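Local atomic coordinates of cell division control protein 4 (Saccharomyces cerevisiae, PDB entry 3V7D), a protein that serves as the substrate-recognition subunit of an SCF E3 ubiquitin ligase, binding phosphorylated targets such as the CDK inhibitor SIC1 for ubiquitination and proteasomal degradation. Residues R118-S123 with M143-D148; D132-T137 with L168-G173. The protein carries 1 engineered substitution. One frame throughout, in Å; residues are numbered along the deposited sequence.

Both contacts lie in the WD40 beta-propeller of this chain, their centres about 14 Å apart. Contact 1 holds the loop after strand 113-118 against strand 144-148, within the first WD repeat; contact 2 packs strand 134-139 of that repeat against strand 165-170 of the second. Along the chain their segments alternate, running 118-123, 132-137, 143-148 and 168-173. Strands 134-139 and 144-148 are antiparallel neighbours in one sheet, joined by probable backbone hydrogen bonds from Tyr147 N to Val135 O and from Arg145 N to Thr137 O. One blade thus takes part in both: contact 1 fastens the loop that enters it, and contact 2 sets it against the next blade.

Contact 1 of 2, residues R118-S123 with M143-D148; sequences RGHMTS and MIRVYD
His120, the histidine of the Gly-His pair that opens a WD40 repeat, lies against Arg145 of the third strand of its blade and against Met143 beside it, inside the hydrogen-bond network that marks this fold. The rest of that network is close by: His120 ND1 bonds to Asp141 OD1, and NE2 to Thr137 OG1. These two bonds fix the rotation of the imidazole. Tyr147 fills the position that tryptophan usually takes in the WD motif. Over one face of the His120 ring comes the arginine chain, with Arg145 CD 3.8 Å from the ring centroid and only 11° off the normal, a CH-pi contact. At the ring edge, CE1 of His120 comes 3.1 Å from Met143 O, near the ring plane. Farther out, Met121 CE touches Met143 CG at 4.0 Å.

The Arg145 chain bends at chi3 (73°), which sets NE off to one side of the extended CB-CG-CD run. From there Arg145 NE donates to Tyr147 OH at 3.1 Å, almost in the guanidinium plane. The carbonyl of Gly119 comes over a face of the same group, with Gly119 O 3.2 Å from Arg145 NE, but the angle is too poor for a hydrogen bond. The other end of the guanidinium is held by NH1, which bonds to Gln157 OE1 on the outermost strand of the blade. The tyrosine hydroxyl therefore works both ways, accepting from the arginine and donating to the backbone where strand 113-118 ends. Such an acceptor bond to a cationic donor would probably polarise the hydroxyl and strengthen its own donation. The bond it gives runs from Tyr147 OH to Arg118 O at 2.7 Å, in the carbonyl plane with a C=O...donor angle of 146°.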
loop_
_atom_site.group_PDB
_atom_site.type_symbol
_atom_site.label_atom_id
_atom_site.label_comp_id
_atom_site.label_asym_id
_atom_site.label_seq_id
_atom_site.Cartn_x
_atom_site.Cartn_y
_atom_site.Cartn_z
ATOM N N ARG B 118 -13.432 19.184 -19.750
ATOM C CA ARG B 118 -14.661 19.816 -19.285
ATOM C C ARG B 118 -15.263 19.044 -18.120
ATOM O O ARG B 118 -15.317 17.814 -18.146
ATOM C CB ARG B 118 -15.682 19.899 -20.423
ATOM C CG ARG B 118 -17.066 20.388 -19.981
ATOM C CD ARG B 118 -18.062 20.411 -21.137
ATOM N NE ARG B 118 -17.585 21.218 -22.256
ATOM C CZ ARG B 118 -17.799 22.524 -22.383
ATOM N NH1 ARG B 118 -18.489 23.180 -21.457
ATOM N NH2 ARG B 118 -17.324 23.174 -23.437
ATOM N N GLY B 119 -15.709 19.771 -17.099
ATOM C CA GLY B 119 -16.347 19.164 -15.944
ATOM C C GLY B 119 -17.861 19.211 -16.039
ATOM O O GLY B 119 -18.426 18.944 -17.098
ATOM N N HIS B 120 -18.517 19.556 -14.933
ATOM C CA HIS B 120 -19.978 19.626 -14.888
ATOM C C HIS B 120 -20.500 21.029 -15.194
ATOM O O HIS B 120 -19.726 21.978 -15.329
ATOM C CB HIS B 120 -20.493 19.170 -13.518
ATOM C CG HIS B 120 -20.347 17.702 -13.277
ATOM N ND1 HIS B 120 -21.430 16.856 -13.156
ATOM C CD2 HIS B 120 -19.247 16.922 -13.151
ATOM C CE1 HIS B 120 -21.003 15.624 -12.952
ATOM N NE2 HIS B 120 -19.682 15.635 -12.946
ATOM N N MET B 121 -21.820 21.154 -15.294
ATOM C CA MET B 121 -22.447 22.451 -15.527
ATOM C C MET B 121 -22.337 23.369 -14.312
ATOM O O MET B 121 -22.418 24.590 -14.439
ATOM C CB MET B 121 -23.909 22.280 -15.948
ATOM C CG MET B 121 -24.078 21.953 -17.427
ATOM S SD MET B 121 -25.781 21.591 -17.887
ATOM C CE MET B 121 -25.933 19.895 -17.334
ATOM N N THR B 122 -22.156 22.778 -13.134
ATOM C CA THR B 122 -21.892 23.559 -11.931
ATOM C C THR B 122 -20.399 23.522 -11.625
ATOM O O THR B 122 -19.695 22.606 -12.051
ATOM C CB THR B 122 -22.688 23.043 -10.716
ATOM O OG1 THR B 122 -22.385 21.661 -10.491
ATOM C CG2 THR B 122 -24.181 23.194 -10.956
ATOM N N SER B 123 -19.915 24.518 -10.891
ATOM C CA SER B 123 -18.484 24.640 -10.631
ATOM C C SER B 123 -18.021 23.735 -9.490
ATOM O O SER B 123 -16.826 23.494 -9.328
ATOM C CB SER B 123 -18.110 26.095 -10.343
ATOM O OG SER B 123 -18.752 26.562 -9.174
ATOM N N MET B 143 -26.058 15.449 -12.775
ATOM C CA MET B 143 -25.382 14.596 -13.750
ATOM C C MET B 143 -24.252 13.748 -13.171
ATOM O O MET B 143 -23.615 14.112 -12.183
ATOM C CB MET B 143 -24.824 15.442 -14.897
ATOM C CG MET B 143 -25.873 16.253 -15.633
ATOM S SD MET B 143 -27.223 15.212 -16.208
ATOM C CE MET B 143 -28.137 16.373 -17.224
ATOM N N ILE B 144 -24.009 12.613 -13.815
ATOM C CA ILE B 144 -22.849 11.784 -13.529
ATOM C C ILE B 144 -22.016 11.701 -14.801
ATOM O O ILE B 144 -22.528 11.335 -15.859
ATOM C CB ILE B 144 -23.259 10.362 -13.115
ATOM C CG1 ILE B 144 -24.078 10.396 -11.824
ATOM C CG2 ILE B 144 -22.032 9.486 -12.940
ATOM C CD1 ILE B 144 -24.527 9.028 -11.349
ATOM N N ARG B 145 -20.739 12.051 -14.708
ATOM C CA ARG B 145 -19.877 12.009 -15.881
ATOM C C ARG B 145 -18.825 10.920 -15.753
ATOM O O ARG B 145 -18.239 10.728 -14.689
ATOM C CB ARG B 145 -19.235 13.375 -16.145
ATOM C CG ARG B 145 -20.246 14.453 -16.533
ATOM C CD ARG B 145 -19.594 15.815 -16.736
ATOM N NE ARG B 145 -18.816 15.895 -17.972
ATOM C CZ ARG B 145 -19.333 16.189 -19.163
ATOM N NH1 ARG B 145 -20.629 16.418 -19.287
ATOM N NH2 ARG B 145 -18.554 16.247 -20.235
ATOM N N VAL B 146 -18.602 10.206 -16.851
ATOM C CA VAL B 146 -17.668 9.095 -16.881
ATOM C C VAL B 146 -16.532 9.392 -17.850
ATOM O O VAL B 146 -16.765 9.801 -18.994
ATOM C CB VAL B 146 -18.366 7.790 -17.314
ATOM C CG1 VAL B 146 -17.394 6.621 -17.259
ATOM C CG2 VAL B 146 -19.585 7.520 -16.439
ATOM N N TYR B 147 -15.302 9.181 -17.388
ATOM C CA TYR B 147 -14.125 9.450 -18.199
ATOM C C TYR B 147 -13.240 8.210 -18.318
ATOM O O TYR B 147 -13.203 7.362 -17.423
ATOM C CB TYR B 147 -13.297 10.586 -17.589
ATOM C CG TYR B 147 -14.023 11.900 -17.377
ATOM C CD1 TYR B 147 -14.896 12.075 -16.305
ATOM C CD2 TYR B 147 -13.799 12.982 -18.221
ATOM C CE1 TYR B 147 -15.543 13.280 -16.100
ATOM C CE2 TYR B 147 -14.445 14.194 -18.024
ATOM C CZ TYR B 147 -15.312 14.337 -16.961
ATOM O OH TYR B 147 -15.953 15.540 -16.761
ATOM N N ASP B 148 -12.524 8.130 -19.435
ATOM C CA ASP B 148 -11.528 7.098 -19.689
ATOM C C ASP B 148 -10.185 7.641 -19.216
ATOM O O ASP B 148 -9.701 8.635 -19.745
ATOM C CB ASP B 148 -11.492 6.829 -21.198
ATOM C CG ASP B 148 -10.507 5.740 -21.597
ATOM O OD1 ASP B 148 -9.542 5.463 -20.858
ATOM O OD2 ASP B 148 -10.698 5.167 -22.689
#

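Contact 2 of 2, residues D132-T137 with L168-G173; sequences DNYVIT and LKYAHG
The Tyr170 ring has Asp132 OD2 at its edge, near the ring plane, while Tyr134 CD2 and Ile136 CD1 approach it obliquely. The Tyr134 ring in turn has Tyr170 OH at its own edge, in plane, and the two tyrosine side chains cross at about a right angle. Their closest atoms are Tyr134 CD2 and Tyr170 CE1, 3.7 Å apart. CG of Tyr170 stands anti to the backbone N (chi1 -178°), and the ring beyond it reaches residues 132-136. Its hydroxyl donates to a carboxylate in the turn that precedes strand 134-139, Tyr170 OH to Asp132 OD2 at 2.8 Å. That oxygen is met on its anti side, 28° out of the carboxylate plane, and the carboxylate stands 81° from the ring plane. The same hydroxyl also bonds to Gly174 N, so it is gripped from two sides of the interface. A phenylalanine here would probably leave Asp132 OD2 without its hydroxyl donor and Gly174 N without its acceptor, and take away the oxygen at the edge of the Tyr134 ring.

Deeper in, the contact turns aliphatic. Ile136 CD1 touches Tyr170 CD1 at 3.7 Å, and its other branch, Ile136 CG2, meets Leu168 CD1 at 3.8 Å. The same leucine methyl also rests on the backbone, with Leu168 CD1 3.7 Å from Thr137 C. The strands run nearly antiparallel, their axes 8.4 Å apart at closest approach, too far for backbone pairing, so side chains bridge the gap. This is the face-to-face packing of consecutive blades in a WD40 beta-propeller, here the second strand of one blade against the first strand of the next.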
loop_
_atom_site.group_PDB
_atom_site.type_symbol
_atom_site.label_atom_id
_atom_site.label_comp_id
_atom_site.label_asym_id
_atom_site.label_seq_id
_atom_site.Cartn_x
_atom_site.Cartn_y
_atom_site.Cartn_z
ATOM N N ASP B 132 -10.786 1.041 -12.269
ATOM C CA ASP B 132 -10.989 0.277 -13.497
ATOM C C ASP B 132 -10.847 1.105 -14.766
ATOM O O ASP B 132 -11.618 0.918 -15.711
ATOM C CB ASP B 132 -12.387 -0.343 -13.489
ATOM C CG ASP B 132 -12.359 -1.851 -13.500
ATOM O OD1 ASP B 132 -11.346 -2.424 -13.951
ATOM O OD2 ASP B 132 -13.362 -2.456 -13.068
ATOM N N ASN B 133 -9.894 2.034 -14.772
ATOM C CA ASN B 133 -9.674 2.920 -15.913
ATOM C C ASN B 133 -10.842 3.871 -16.184
ATOM O O ASN B 133 -10.920 4.491 -17.243
ATOM C CB ASN B 133 -9.306 2.112 -17.160
ATOM C CG ASN B 133 -8.169 1.143 -16.900
ATOM O OD1 ASN B 133 -7.120 1.522 -16.376
ATOM N ND2 ASN B 133 -8.377 -0.121 -17.252
ATOM N N TYR B 134 -11.746 3.980 -15.214
ATOM C CA TYR B 134 -12.816 4.965 -15.272
ATOM C C TYR B 134 -12.579 6.061 -14.249
ATOM O O TYR B 134 -12.150 5.795 -13.126
ATOM C CB TYR B 134 -14.172 4.336 -14.964
ATOM C CG TYR B 134 -14.708 3.382 -15.999
ATOM C CD1 TYR B 134 -14.902 3.787 -17.314
ATOM C CD2 TYR B 134 -15.071 2.087 -15.649
ATOM C CE1 TYR B 134 -15.413 2.915 -18.262
ATOM C CE2 TYR B 134 -15.580 1.208 -16.585
ATOM C CZ TYR B 134 -15.751 1.626 -17.889
ATOM O OH TYR B 134 -16.261 0.747 -18.819
ATOM N N VAL B 135 -12.862 7.298 -14.640
ATOM C CA VAL B 135 -13.001 8.375 -13.675
ATOM C C VAL B 135 -14.457 8.789 -13.718
ATOM O O VAL B 135 -15.008 9.049 -14.790
ATOM C CB VAL B 135 -12.108 9.587 -13.988
ATOM C CG1 VAL B 135 -12.195 10.605 -12.851
ATOM C CG2 VAL B 135 -10.671 9.149 -14.196
ATOM N N ILE B 136 -15.089 8.822 -12.551
ATOM C CA ILE B 136 -16.520 9.077 -12.472
ATOM C C ILE B 136 -16.798 10.192 -11.475
ATOM O O ILE B 136 -16.335 10.145 -10.336
ATOM C CB ILE B 136 -17.282 7.803 -12.065
ATOM C CG1 ILE B 136 -16.867 6.629 -12.956
ATOM C CG2 ILE B 136 -18.783 8.026 -12.144
ATOM C CD1 ILE B 136 -17.295 5.282 -12.436
ATOM N N THR B 137 -17.547 11.202 -11.911
ATOM C CA THR B 137 -17.824 12.363 -11.075
ATOM C C THR B 137 -19.312 12.671 -10.991
ATOM O O THR B 137 -20.062 12.444 -11.941
ATOM C CB THR B 137 -17.113 13.623 -11.605
ATOM O OG1 THR B 137 -17.415 13.785 -12.995
ATOM C CG2 THR B 137 -15.601 13.515 -11.423
ATOM N N LEU B 168 -21.313 8.511 -4.712
ATOM C CA LEU B 168 -21.003 7.603 -5.813
ATOM C C LEU B 168 -20.163 6.439 -5.319
ATOM O O LEU B 168 -19.262 6.623 -4.506
ATOM C CB LEU B 168 -20.202 8.327 -6.894
ATOM C CG LEU B 168 -20.912 9.146 -7.963
ATOM C CD1 LEU B 168 -19.872 9.699 -8.925
ATOM C CD2 LEU B 168 -21.935 8.296 -8.696
ATOM N N LYS B 169 -20.442 5.244 -5.828
ATOM C CA LYS B 169 -19.614 4.088 -5.512
ATOM C C LYS B 169 -19.539 3.136 -6.694
ATOM O O LYS B 169 -20.554 2.611 -7.152
ATOM C CB LYS B 169 -20.141 3.351 -4.283
ATOM C CG LYS B 169 -19.159 2.353 -3.682
ATOM C CD LYS B 169 -18.049 3.061 -2.924
ATOM C CE LYS B 169 -17.114 2.068 -2.253
ATOM N NZ LYS B 169 -16.200 2.730 -1.268
ATOM N N TYR B 170 -18.326 2.919 -7.184
ATOM C CA TYR B 170 -18.102 1.991 -8.278
ATOM C C TYR B 170 -18.090 0.568 -7.734
ATOM O O TYR B 170 -17.489 0.297 -6.696
ATOM C CB TYR B 170 -16.782 2.310 -8.978
ATOM C CG TYR B 170 -16.497 1.428 -10.166
ATOM C CD1 TYR B 170 -16.977 1.755 -11.424
ATOM C CD2 TYR B 170 -15.748 0.267 -10.032
ATOM C CE1 TYR B 170 -16.724 0.952 -12.515
ATOM C CE2 TYR B 170 -15.487 -0.543 -11.118
ATOM C CZ TYR B 170 -15.978 -0.195 -12.358
ATOM O OH TYR B 170 -15.724 -0.995 -13.446
ATOM N N ALA B 171 -18.763 -0.341 -8.431
ATOM C CA ALA B 171 -18.824 -1.731 -7.992
ATOM C C ALA B 171 -17.802 -2.595 -8.728
ATOM O O ALA B 171 -16.735 -2.910 -8.193
ATOM C CB ALA B 171 -20.230 -2.286 -8.179
ATOM N N HIS B 172 -18.138 -2.961 -9.960
ATOM C CA HIS B 172 -17.302 -3.819 -10.791
ATOM C C HIS B 172 -17.948 -3.905 -12.163
ATOM O O HIS B 172 -19.163 -3.741 -12.289
ATOM C CB HIS B 172 -17.217 -5.224 -10.200
ATOM C CG HIS B 172 -18.528 -5.947 -10.189
ATOM N ND1 HIS B 172 -19.457 -5.791 -9.182
ATOM C CD2 HIS B 172 -19.073 -6.819 -11.071
ATOM C CE1 HIS B 172 -20.514 -6.543 -9.439
ATOM N NE2 HIS B 172 -20.306 -7.176 -10.579
ATOM N N GLY B 173 -17.143 -4.163 -13.187
ATOM C CA GLY B 173 -17.660 -4.375 -14.528
ATOM C C GLY B 173 -18.494 -3.231 -15.072
ATOM O O GLY B 173 -19.490 -3.453 -15.753
#